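Side-chain contact in GP23.1 (Bacillus phage spp1, PDB 2XF7), which is a small helical phage protein that assembles as a hexamer and may act as a chaperone: residues G17-S20 and E21-R25. Residues are numbered along the deposited sequence; the frame is centred on the assembly and turned at random. Where two conformers were deposited one is given.
Sequences GTAS and EELLR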
# COMPACT_ATOMS: atom_id res chain seq x y z
N GLY B 17 -0.12 -16.17 -9.92
CA GLY B 17 0.00 -16.81 -11.23
C GLY B 17 0.19 -15.85 -12.39
O GLY B 17 0.01 -16.25 -13.54
N THR B 18 0.52 -14.57 -12.10
CA THR B 18 0.70 -13.63 -13.21
C THR B 18 2.15 -13.54 -13.62
O THR B 18 2.47 -12.99 -14.70
CB THR B 18 0.16 -12.23 -12.80
OG1 THR B 18 0.80 -11.80 -11.59
CG2 THR B 18 -1.37 -12.27 -12.54
N ALA B 19 3.05 -14.05 -12.79
CA ALA B 19 4.50 -14.10 -13.14
C ALA B 19 4.98 -15.53 -13.20
O ALA B 19 4.58 -16.34 -12.33
CB ALA B 19 5.35 -13.42 -12.06
N SER B 20 5.90 -15.84 -14.14
CA SER B 20 6.56 -17.13 -14.17
C SER B 20 8.04 -16.80 -14.04
O SER B 20 8.39 -15.67 -13.76
CB SER B 20 6.28 -17.93 -15.45
OG SER B 20 6.83 -17.24 -16.56
N GLU B 21 8.90 -17.78 -14.27
CA GLU B 21 10.34 -17.57 -14.21
C GLU B 21 10.76 -16.53 -15.27
O GLU B 21 11.76 -15.84 -15.07
CB GLU B 21 11.13 -18.88 -14.29
CG GLU B 21 12.64 -18.63 -14.24
CD GLU B 21 13.49 -19.88 -14.25
OE1 GLU B 21 12.92 -20.99 -14.15
OE2 GLU B 21 14.69 -19.75 -14.60
N GLU B 22 10.01 -16.41 -16.36
CA GLU B 22 10.36 -15.43 -17.44
C GLU B 22 10.47 -13.99 -16.86
O GLU B 22 11.44 -13.28 -17.08
CB GLU B 22 9.29 -15.51 -18.57
CG GLU B 22 9.15 -16.92 -19.17
CD GLU B 22 8.60 -17.10 -20.58
OE1 GLU B 22 7.53 -17.74 -20.71
OE2 GLU B 22 9.29 -16.71 -21.56
N LEU B 23 9.49 -13.61 -16.07
CA LEU B 23 9.49 -12.30 -15.48
C LEU B 23 10.54 -12.17 -14.36
O LEU B 23 11.19 -11.20 -14.22
CB LEU B 23 8.09 -12.03 -14.99
CG LEU B 23 7.70 -10.69 -14.44
CD1 LEU B 23 8.32 -10.59 -13.25
CD2 LEU B 23 8.14 -9.60 -15.30
N LEU B 24 10.69 -13.22 -13.55
CA LEU B 24 11.71 -13.18 -12.50
C LEU B 24 13.11 -13.02 -13.15
O LEU B 24 13.93 -12.25 -12.63
CB LEU B 24 11.69 -14.43 -11.56
CG LEU B 24 10.33 -14.65 -10.88
CD1 LEU B 24 10.42 -15.86 -9.98
CD2 LEU B 24 9.84 -13.34 -10.12
N ARG B 25 13.35 -13.69 -14.30
CA ARG B 25 14.63 -13.62 -15.02
C ARG B 25 14.90 -12.13 -15.42
O ARG B 25 16.00 -11.62 -15.24
CB ARG B 25 14.55 -14.49 -16.29
CG ARG B 25 15.84 -14.52 -17.05
CD ARG B 25 15.88 -15.61 -18.15
NE ARG B 25 14.80 -15.51 -19.15
CZ ARG B 25 14.72 -16.26 -20.27
NH1 ARG B 25 15.67 -17.14 -20.57
NH2 ARG B 25 13.69 -16.11 -21.09
O HOH W 1 6.00 -18.69 -18.82
O HOH W 2 6.33 -14.48 -16.62
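Ser20 occupies the N-cap of helix 21-30, and its side chain reaches over the first turn toward Glu22. CB only carries OG forward: the hydroxyl swings between the backbone N and the carbonyl carbon (chi1 65°), bringing OG over the start of the helix. There OG accepts a hydrogen bond from Glu22 N at 3.3 Å, moderately bent at 150°. The same oxygen brushes the aliphatic part of Glu22, 3.5 Å from CG, and a water bridges it to the carboxylate: this water lies 2.8 Å from Ser20 OG and donates to Glu22 OE1. Glu22 is suitably placed because its CG stands beside its own backbone N (chi1 -57°), on the serine side. The Ser20 carbonyl oxygen accepts weak bonds from Leu23 N and, at 3.4 Å, from Leu24 N. A second water accepts from Ser20 N and, weakly, from Leu23 N. One residue before the cap, the methyl of Ala19 packs on Leu23 CB at 4.2 Å; Tyr44 of a second subunit also touches Leu23, and Trp49 of that subunit packs on Ala19. Leu24 turns into the chain's own core, against Phe10 and Trp14 of helix 7-15 and Ile41 of helix 35-42. Ser20 OG thus gives Glu22 N a polar partner, while the weak bonds to Ser20 O and to the second water serve Leu23 N, and Ser20 O also serves Leu24 N; negative charge on Glu22 would probably interact favourably with the helix dipole.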